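Long-range contacts in FMN Adenylyltransferase (Candida glabrata, PDB 3FWK), which transfers an adenylyl group from ATP to FMN, making FAD, the last step of FAD biosynthesis (EC 2.7.7.2): residues 59-67 against 106-114; 176-184 against 192-200. One frame throughout, in Å; residues are numbered along the deposited sequence.

Contact 1 (59-67 against 106-114); sequences GEISFSYNG and KLPTVFIDH
Phe63 and Val110 bring strands 61-64 and 107-111 together in parallel. Phe63 N donates to Pro108 O at 3.0 Å, and Phe63 O accepts from Val110 N at 2.8 Å. Tyr65 N then bonds Val110 O. Phe63 therefore bonds the neighbouring strand through both its N and its O.

The tight side carries Phe63, Tyr65, Thr109 and Phe111. Thr109 CG2 presses on Tyr65 CB at 3.5 Å. The Thr109 hydroxyl stays on its own strand and donates to Leu107 O at 2.8 Å. Phe111 CB packs at 3.4 Å on Tyr65 O, a buried acceptor with no partner in the model. The Phe63 ring leads away from strand 107-111, with CG anti to its backbone N (chi1 -171°), and meets Tyr78 of helix 69-86 edge-to-face. Tyr65 OH bonds Thr128. At the Ile61 end, where the strands diverge near Leu107, a water bridges Ile61 O and Pro108 O.

On the other face, Ser64 CB and Val110 CG1 meet loosely at 4.1 Å, and a water joins Ser64 OG to Ile112 N. Phe151 and Phe154 of helix 147-157 cover this face. The strands form a beta-alpha-beta crossover through helix 69-86, its return partly unmodelled, characteristic of the Rossmann-like fold.

Contact 2 (176-184 against 192-200); sequences EHLKPIQKT and YRLQPLLHW
Gln182 and Arg193 form the central hydrogen-bonded pair of an antiparallel hairpin. Gln182 N donates to Arg193 O, and Arg193 N returns to Gln182 O at 2.8 Å. Gln195 N extends the ladder to Pro180 O.

Side-chain hydrogen bonds reinforce the backbone. The Gln195 amide nitrogen NE2 donates in its own plane to Lys179 O at 2.8 Å and to Gln182 OE1 at 3.0 Å. Lys179 N reaches the same OE1 from the opposite face of the Gln182 amide. The Gln182 side chain is extended, and its NE2 donates to His177 O, so both ends of the amide are fixed. Arg193 bends at chi3 (-85°), and its NH2 donates to Lys183 O, which lies at the guanidinium edge, at 2.8 Å.

Other contacts lie over the faces of flat groups. The Gln182 amide lies over the rim of one face of the Arg193 guanidinium, tilted by 31°. Lys183 CG sits over the centre of the Tyr192 ring, a CH-pi contact of 3.9 Å to the centroid.

Apolar contacts fill the rest. In one of two Ile181 conformers, CG2 touches Tyr192 CD1 at 3.6 Å. Leu198 CD2 packs on Leu178 CB, and its CD1 lies against the backbone of Lys179.

Tyr192 also touches the bound glucose, with Trp54, Lys53 and Lys162 completing that pocket. This is a beta hairpin at the edge of a mixed sheet, beside the glucose bound in this crystal.

In the fold
From the N terminus, helices 7-23 and 31-50 come first, then strand 61-64. Contact 1 closes the loop that runs through helix 69-86 and an unmodelled section to strand 107-111. The chain then passes through helix 119-131, strand 134-138, helix 147-157 and strand 163-165. Contact 2 closes a much shorter loop, the hairpin of strands 181-183 and 192-194. The two are in series and neither nest nor cross. Strand 163-165 lies between strands 61-64 and 192-194, so both contacts belong to one six-stranded sheet. They meet directly where Ile61 CD1 packs on Leu194 CD1 at 4.1 Å.

Contact 1 (59-67 against 106-114)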
loop_
_atom_site.group_PDB
_atom_site.type_symbol
_atom_site.label_atom_id
_atom_site.label_comp_id
_atom_site.label_asym_id
_atom_site.label_seq_id
_atom_site.Cartn_x
_atom_site.Cartn_y
_atom_site.Cartn_z
ATOM N N GLY A 59 -1.756 -21.644 -1.337
ATOM C CA GLY A 59 -0.870 -21.143 -2.355
ATOM C C GLY A 59 -1.601 -20.839 -3.639
ATOM O O GLY A 59 -0.972 -20.390 -4.586
ATOM N N GLU A 60 -2.933 -20.999 -3.669
ATOM C CA GLU A 60 -3.670 -20.518 -4.856
ATOM C C GLU A 60 -3.572 -19.016 -5.072
ATOM O O GLU A 60 -3.607 -18.569 -6.221
ATOM C CB GLU A 60 -5.140 -20.956 -4.866
ATOM C CG GLU A 60 -5.249 -22.476 -5.093
ATOM C CD GLU A 60 -6.664 -23.007 -5.001
ATOM O OE1 GLU A 60 -7.619 -22.233 -4.846
ATOM O OE2 GLU A 60 -6.820 -24.260 -5.070
ATOM N N ILE A 61 -3.489 -18.252 -3.974
ATOM C CA ILE A 61 -3.418 -16.806 -4.082
ATOM C C ILE A 61 -2.046 -16.314 -3.615
ATOM O O ILE A 61 -1.592 -16.674 -2.510
ATOM C CB ILE A 61 -4.484 -16.117 -3.213
ATOM C CG1 ILE A 61 -5.894 -16.549 -3.628
ATOM C CG2 ILE A 61 -4.342 -14.566 -3.299
ATOM C CD1 ILE A 61 -6.990 -15.886 -2.822
ATOM N N SER A 62 -1.411 -15.460 -4.410
ATOM C CA SER A 62 -0.248 -14.711 -3.936
ATOM C C SER A 62 -0.590 -13.220 -3.902
ATOM O O SER A 62 -1.475 -12.767 -4.610
ATOM C CB SER A 62 0.959 -14.974 -4.821
ATOM O OG SER A 62 1.585 -16.201 -4.477
ATOM N N PHE A 63 0.097 -12.488 -3.042
ATOM C CA PHE A 63 -0.166 -11.087 -2.860
ATOM C C PHE A 63 0.980 -10.282 -3.464
ATOM O O PHE A 63 2.123 -10.450 -3.036
ATOM C CB PHE A 63 -0.343 -10.800 -1.352
ATOM C CG PHE A 63 -0.840 -9.421 -1.064
ATOM C CD1 PHE A 63 -2.159 -9.238 -0.604
ATOM C CD2 PHE A 63 -0.044 -8.306 -1.272
ATOM C CE1 PHE A 63 -2.670 -7.985 -0.364
ATOM C CE2 PHE A 63 -0.550 -7.015 -1.037
ATOM C CZ PHE A 63 -1.862 -6.853 -0.573
ATOM N N SER A 64 0.701 -9.391 -4.428
ATOM C CA SER A 64 1.747 -8.541 -4.982
ATOM C C SER A 64 1.926 -7.299 -4.131
ATOM O O SER A 64 1.016 -6.485 -4.034
ATOM C CB SER A 64 1.428 -8.177 -6.443
ATOM O OG SER A 64 2.532 -7.434 -6.962
ATOM N N TYR A 65 3.080 -7.153 -3.510
ATOM C CA TYR A 65 3.331 -6.105 -2.535
ATOM C C TYR A 65 4.564 -5.322 -2.867
ATOM O O TYR A 65 5.661 -5.897 -2.945
ATOM C CB TYR A 65 3.493 -6.733 -1.140
ATOM C CG TYR A 65 3.739 -5.757 -0.010
ATOM C CD1 TYR A 65 2.725 -4.962 0.502
ATOM C CD2 TYR A 65 5.020 -5.711 0.604
ATOM C CE1 TYR A 65 2.972 -4.058 1.514
ATOM C CE2 TYR A 65 5.257 -4.867 1.654
ATOM C CZ TYR A 65 4.241 -4.031 2.089
ATOM O OH TYR A 65 4.432 -3.186 3.160
ATOM N N ASN A 66 4.429 -4.005 -3.014
ATOM C CA ASN A 66 5.576 -3.176 -3.401
ATOM C C ASN A 66 5.912 -2.108 -2.383
ATOM O O ASN A 66 6.680 -1.178 -2.704
ATOM C CB ASN A 66 5.358 -2.552 -4.773
ATOM C CG ASN A 66 4.161 -1.584 -4.795
ATOM O OD1 ASN A 66 3.738 -1.063 -3.757
ATOM N ND2 ASN A 66 3.594 -1.355 -5.985
ATOM N N GLY A 67 5.328 -2.205 -1.190
ATOM C CA GLY A 67 5.662 -1.329 -0.074
ATOM C C GLY A 67 5.006 0.040 -0.090
ATOM O O GLY A 67 5.079 0.744 0.910
ATOM N N LYS A 106 3.321 -18.127 7.103
ATOM C CA LYS A 106 3.761 -16.898 6.434
ATOM C C LYS A 106 2.897 -16.723 5.201
ATOM O O LYS A 106 2.444 -17.720 4.625
ATOM C CB LYS A 106 5.231 -17.020 6.034
ATOM C CG LYS A 106 6.190 -17.012 7.247
ATOM C CD LYS A 106 7.665 -16.760 6.861
ATOM C CE LYS A 106 8.609 -16.804 8.077
ATOM N NZ LYS A 106 8.432 -15.736 9.144
ATOM N N LEU A 107 2.649 -15.482 4.791
ATOM C CA LEU A 107 1.770 -15.190 3.623
ATOM C C LEU A 107 2.480 -15.124 2.178
ATOM O O LEU A 107 3.354 -14.288 2.032
ATOM C CB LEU A 107 1.084 -13.856 3.929
ATOM C CG LEU A 107 -0.146 -13.408 3.120
ATOM C CD1 LEU A 107 0.085 -13.003 1.677
ATOM C CD2 LEU A 107 -1.332 -14.318 3.286
ATOM N N PRO A 108 2.091 -15.951 1.117
ATOM C CA PRO A 108 2.891 -15.836 -0.088
ATOM C C PRO A 108 2.764 -14.467 -0.728
ATOM O O PRO A 108 1.657 -14.024 -1.051
ATOM C CB PRO A 108 2.360 -16.966 -0.987
ATOM C CG PRO A 108 1.691 -17.921 -0.052
ATOM C CD PRO A 108 1.106 -17.056 1.019
ATOM N N THR A 109 3.901 -13.819 -0.904
ATOM C CA THR A 109 3.974 -12.425 -1.318
ATOM C C THR A 109 4.977 -12.327 -2.448
ATOM O O THR A 109 5.985 -13.047 -2.418
ATOM C CB THR A 109 4.325 -11.511 -0.115
ATOM O OG1 THR A 109 3.363 -11.709 0.914
ATOM C CG2 THR A 109 4.376 -10.076 -0.434
ATOM N N VAL A 110 4.727 -11.475 -3.422
ATOM C CA VAL A 110 5.650 -11.253 -4.518
ATOM C C VAL A 110 5.906 -9.769 -4.668
ATOM O O VAL A 110 4.949 -8.966 -4.693
ATOM C CB VAL A 110 5.150 -11.891 -5.853
ATOM C CG1 VAL A 110 3.680 -11.553 -6.157
ATOM C CG2 VAL A 110 6.053 -11.562 -7.028
ATOM N N PHE A 111 7.185 -9.398 -4.800
ATOM C CA PHE A 111 7.610 -8.032 -5.069
ATOM C C PHE A 111 8.419 -8.064 -6.370
ATOM O O PHE A 111 9.430 -8.738 -6.463
ATOM C CB PHE A 111 8.443 -7.513 -3.900
ATOM C CG PHE A 111 9.138 -6.202 -4.165
ATOM C CD1 PHE A 111 8.490 -5.129 -4.798
ATOM C CD2 PHE A 111 10.487 -6.065 -3.827
ATOM C CE1 PHE A 111 9.172 -3.938 -5.059
ATOM C CE2 PHE A 111 11.173 -4.890 -4.082
ATOM C CZ PHE A 111 10.516 -3.824 -4.677
ATOM N N ILE A 112 8.006 -7.245 -7.342
ATOM C CA ILE A 112 8.767 -7.059 -8.555
ATOM C C ILE A 112 9.757 -5.925 -8.302
ATOM O O ILE A 112 9.391 -4.752 -8.216
ATOM C CB ILE A 112 7.820 -6.724 -9.751
ATOM C CG1 ILE A 112 6.739 -7.820 -9.922
ATOM C CG2 ILE A 112 8.642 -6.579 -11.021
ATOM C CD1 ILE A 112 7.228 -9.243 -9.986
ATOM N N ASP A 113 11.011 -6.300 -8.089
ATOM C CA ASP A 113 12.058 -5.368 -7.710
ATOM C C ASP A 113 12.671 -4.729 -8.937
ATOM O O ASP A 113 12.622 -5.290 -10.022
ATOM C CB ASP A 113 13.103 -6.149 -6.884
ATOM C CG ASP A 113 14.036 -5.275 -6.055
ATOM O OD1 ASP A 113 13.823 -4.045 -5.986
ATOM O OD2 ASP A 113 14.977 -5.848 -5.450
ATOM N N HIS A 114 13.247 -3.547 -8.768
ATOM C CA HIS A 114 13.892 -2.831 -9.883
ATOM C C HIS A 114 15.163 -2.207 -9.386
ATOM O O HIS A 114 15.287 -1.877 -8.186
ATOM C CB HIS A 114 12.977 -1.702 -10.413
ATOM C CG HIS A 114 11.641 -2.183 -10.878
ATOM N ND1 HIS A 114 10.547 -2.286 -10.044
ATOM C CD2 HIS A 114 11.236 -2.631 -12.081
ATOM C CE1 HIS A 114 9.515 -2.753 -10.726
ATOM N NE2 HIS A 114 9.908 -2.979 -11.966
HETATM O O HOH W 1 -0.973 -15.016 -0.480
HETATM O O HOH W 2 5.280 -6.095 -6.649
#

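Contact 2 (176-184 against 192-200)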
loop_
_atom_site.group_PDB
_atom_site.type_symbol
_atom_site.label_atom_id
_atom_site.label_comp_id
_atom_site.label_asym_id
_atom_site.label_seq_id
_atom_site.Cartn_x
_atom_site.Cartn_y
_atom_site.Cartn_z
ATOM N N GLU A 176 -7.642 2.467 -15.715
ATOM C CA GLU A 176 -8.973 2.774 -16.194
ATOM C C GLU A 176 -9.787 1.531 -16.535
ATOM O O GLU A 176 -10.941 1.469 -16.154
ATOM C CB GLU A 176 -8.906 3.687 -17.432
ATOM C CG GLU A 176 -10.270 4.119 -17.935
ATOM C CD GLU A 176 -10.222 5.107 -19.130
ATOM O OE1 GLU A 176 -9.132 5.508 -19.562
ATOM O OE2 GLU A 176 -11.324 5.453 -19.634
ATOM N N HIS A 177 -9.174 0.587 -17.248
ATOM C CA HIS A 177 -9.869 -0.568 -17.815
ATOM C C HIS A 177 -9.603 -1.825 -17.008
ATOM O O HIS A 177 -9.142 -2.884 -17.558
ATOM C CB HIS A 177 -9.533 -0.713 -19.284
ATOM C CG HIS A 177 -10.006 0.457 -20.089
ATOM N ND1 HIS A 177 -9.142 1.339 -20.684
ATOM C CD2 HIS A 177 -11.250 0.943 -20.308
ATOM C CE1 HIS A 177 -9.837 2.282 -21.313
ATOM N NE2 HIS A 177 -11.119 2.052 -21.123
ATOM N N LEU A 178 -9.911 -1.700 -15.695
ATOM C CA LEU A 178 -9.734 -2.794 -14.767
ATOM C C LEU A 178 -11.008 -3.108 -14.022
ATOM O O LEU A 178 -11.849 -2.235 -13.819
ATOM C CB LEU A 178 -8.642 -2.448 -13.746
ATOM C CG LEU A 178 -7.268 -2.124 -14.320
ATOM C CD1 LEU A 178 -6.308 -1.871 -13.132
ATOM C CD2 LEU A 178 -6.727 -3.256 -15.161
ATOM N N LYS A 179 -11.148 -4.361 -13.603
ATOM C CA LYS A 179 -12.258 -4.825 -12.801
ATOM C C LYS A 179 -11.744 -5.595 -11.613
ATOM O O LYS A 179 -10.590 -6.030 -11.595
ATOM C CB LYS A 179 -13.203 -5.707 -13.620
ATOM C CG LYS A 179 -13.841 -4.960 -14.768
ATOM C CD LYS A 179 -15.165 -5.530 -15.288
ATOM C CE LYS A 179 -15.971 -4.548 -16.137
ATOM N NZ LYS A 179 -17.101 -5.210 -16.893
ATOM N N PRO A 180 -12.590 -5.777 -10.580
ATOM C CA PRO A 180 -12.091 -6.467 -9.370
ATOM C C PRO A 180 -11.572 -7.884 -9.572
ATOM O O PRO A 180 -10.691 -8.318 -8.830
ATOM C CB PRO A 180 -13.302 -6.442 -8.423
ATOM C CG PRO A 180 -14.036 -5.179 -8.838
ATOM C CD PRO A 180 -13.922 -5.190 -10.371
ATOM N N ILE A 181 -12.141 -8.598 -10.531
ATOM C CA ILE A 181 -11.703 -9.968 -10.870
ATOM C C ILE A 181 -11.505 -9.975 -12.379
ATOM O O ILE A 181 -12.439 -9.684 -13.127
ATOM C CB ILE A 181 -12.749 -10.988 -10.455
ATOM C CG1 ILE A 181 -12.706 -11.139 -8.931
ATOM C CG2 ILE A 181 -12.369 -12.380 -10.994
ATOM C CD1 ILE A 181 -13.877 -11.914 -8.353
ATOM N N GLN A 182 -10.291 -10.267 -12.834
ATOM C CA GLN A 182 -9.961 -10.029 -14.231
ATOM C C GLN A 182 -8.751 -10.878 -14.637
ATOM O O GLN A 182 -7.662 -10.727 -14.052
ATOM C CB GLN A 182 -9.553 -8.531 -14.367
ATOM C CG GLN A 182 -9.291 -8.058 -15.776
ATOM C CD GLN A 182 -8.975 -6.583 -15.821
ATOM O OE1 GLN A 182 -8.934 -5.882 -14.796
ATOM N NE2 GLN A 182 -8.871 -6.056 -17.052
ATOM N N LYS A 183 -8.877 -11.729 -15.644
ATOM C CA LYS A 183 -7.710 -12.504 -16.095
ATOM C C LYS A 183 -6.622 -11.560 -16.587
ATOM O O LYS A 183 -6.865 -10.439 -17.060
ATOM C CB LYS A 183 -8.113 -13.503 -17.195
ATOM C CG LYS A 183 -8.749 -14.738 -16.651
ATOM C CD LYS A 183 -9.036 -15.757 -17.740
ATOM C CE LYS A 183 -9.698 -16.994 -17.228
ATOM N NZ LYS A 183 -8.728 -17.954 -16.738
ATOM N N THR A 184 -5.375 -12.047 -16.497
ATOM C CA THR A 184 -4.211 -11.301 -16.962
ATOM C C THR A 184 -4.201 -11.122 -18.477
ATOM O O THR A 184 -4.899 -11.830 -19.222
ATOM C CB THR A 184 -2.915 -12.043 -16.573
ATOM O OG1 THR A 184 -3.056 -13.396 -17.007
ATOM C CG2 THR A 184 -2.675 -11.989 -15.092
ATOM N N TYR A 192 -5.792 -15.088 -12.483
ATOM C CA TYR A 192 -6.782 -14.025 -12.248
ATOM C C TYR A 192 -6.131 -12.920 -11.418
ATOM O O TYR A 192 -5.491 -13.190 -10.381
ATOM C CB TYR A 192 -7.961 -14.583 -11.451
ATOM C CG TYR A 192 -9.033 -15.201 -12.302
ATOM C CD1 TYR A 192 -10.050 -14.396 -12.799
ATOM C CD2 TYR A 192 -9.063 -16.571 -12.588
ATOM C CE1 TYR A 192 -11.095 -14.915 -13.572
ATOM C CE2 TYR A 192 -10.137 -17.131 -13.376
ATOM C CZ TYR A 192 -11.132 -16.249 -13.843
ATOM O OH TYR A 192 -12.173 -16.725 -14.616
ATOM N N ARG A 193 -6.227 -11.702 -11.899
ATOM C CA ARG A 193 -5.946 -10.555 -11.060
ATOM C C ARG A 193 -7.108 -10.283 -10.124
ATOM O O ARG A 193 -8.264 -10.256 -10.531
ATOM C CB ARG A 193 -5.712 -9.319 -11.927
ATOM C CG ARG A 193 -4.530 -9.462 -12.890
ATOM C CD ARG A 193 -4.375 -8.213 -13.713
ATOM N NE ARG A 193 -5.255 -8.323 -14.857
ATOM C CZ ARG A 193 -5.263 -7.458 -15.864
ATOM N NH1 ARG A 193 -4.583 -6.305 -15.776
ATOM N NH2 ARG A 193 -5.964 -7.741 -16.961
ATOM N N LEU A 194 -6.779 -10.068 -8.861
ATOM C CA LEU A 194 -7.722 -9.716 -7.806
ATOM C C LEU A 194 -7.407 -8.317 -7.422
ATOM O O LEU A 194 -6.325 -8.036 -6.897
ATOM C CB LEU A 194 -7.556 -10.678 -6.621
ATOM C CG LEU A 194 -7.619 -12.170 -6.959
ATOM C CD1 LEU A 194 -7.277 -12.990 -5.736
ATOM C CD2 LEU A 194 -8.972 -12.566 -7.547
ATOM N N GLN A 195 -8.325 -7.394 -7.739
ATOM C CA GLN A 195 -8.027 -5.959 -7.668
ATOM C C GLN A 195 -9.080 -5.295 -6.803
ATOM O O GLN A 195 -10.034 -4.708 -7.312
ATOM C CB GLN A 195 -7.989 -5.358 -9.071
ATOM C CG GLN A 195 -6.774 -5.915 -9.826
ATOM C CD GLN A 195 -6.688 -5.692 -11.314
ATOM O OE1 GLN A 195 -5.587 -5.476 -11.821
ATOM N NE2 GLN A 195 -7.810 -5.780 -12.036
ATOM N N PRO A 196 -8.957 -5.416 -5.479
ATOM C CA PRO A 196 -10.037 -5.009 -4.569
ATOM C C PRO A 196 -9.957 -3.566 -4.084
ATOM O O PRO A 196 -10.743 -3.198 -3.193
ATOM C CB PRO A 196 -9.867 -5.995 -3.380
ATOM C CG PRO A 196 -8.768 -6.981 -3.797
ATOM C CD PRO A 196 -7.933 -6.177 -4.743
ATOM N N LEU A 197 -8.998 -2.787 -4.593
ATOM C CA LEU A 197 -8.740 -1.422 -4.160
ATOM C C LEU A 197 -9.113 -0.410 -5.236
ATOM O O LEU A 197 -8.856 0.798 -5.088
ATOM C CB LEU A 197 -7.239 -1.259 -3.807
ATOM C CG LEU A 197 -6.964 -0.228 -2.714
ATOM C CD1 LEU A 197 -7.447 -0.695 -1.331
ATOM C CD2 LEU A 197 -5.484 0.140 -2.711
ATOM N N LEU A 198 -9.758 -0.845 -6.332
ATOM C CA LEU A 198 -9.865 0.028 -7.513
ATOM C C LEU A 198 -10.638 1.309 -7.242
ATOM O O LEU A 198 -10.311 2.359 -7.773
ATOM C CB LEU A 198 -10.575 -0.718 -8.657
ATOM C CG LEU A 198 -9.760 -1.851 -9.263
ATOM C CD1 LEU A 198 -10.642 -2.705 -10.189
ATOM C CD2 LEU A 198 -8.586 -1.277 -10.069
ATOM N N HIS A 199 -11.669 1.195 -6.396
ATOM C CA HIS A 199 -12.584 2.304 -6.087
ATOM C C HIS A 199 -12.063 3.254 -4.996
ATOM O O HIS A 199 -12.743 4.228 -4.683
ATOM C CB HIS A 199 -13.927 1.738 -5.634
ATOM C CG HIS A 199 -13.779 0.784 -4.503
ATOM N ND1 HIS A 199 -13.286 -0.484 -4.686
ATOM C CD2 HIS A 199 -13.952 0.946 -3.174
ATOM C CE1 HIS A 199 -13.184 -1.071 -3.505
ATOM N NE2 HIS A 199 -13.581 -0.224 -2.567
ATOM N N TRP A 200 -10.913 2.965 -4.386
ATOM C CA TRP A 200 -10.365 3.854 -3.374
ATOM C C TRP A 200 -9.819 5.109 -4.019
ATOM O O TRP A 200 -9.239 5.041 -5.104
ATOM C CB TRP A 200 -9.244 3.137 -2.585
ATOM C CG TRP A 200 -9.745 2.173 -1.594
ATOM C CD1 TRP A 200 -10.529 1.059 -1.829
ATOM C CD2 TRP A 200 -9.580 2.259 -0.193
ATOM N NE1 TRP A 200 -10.845 0.440 -0.641
ATOM C CE2 TRP A 200 -10.269 1.158 0.377
ATOM C CE3 TRP A 200 -8.889 3.145 0.651
ATOM C CZ2 TRP A 200 -10.330 0.944 1.755
ATOM C CZ3 TRP A 200 -8.956 2.926 2.045
ATOM C CH2 TRP A 200 -9.655 1.816 2.573
#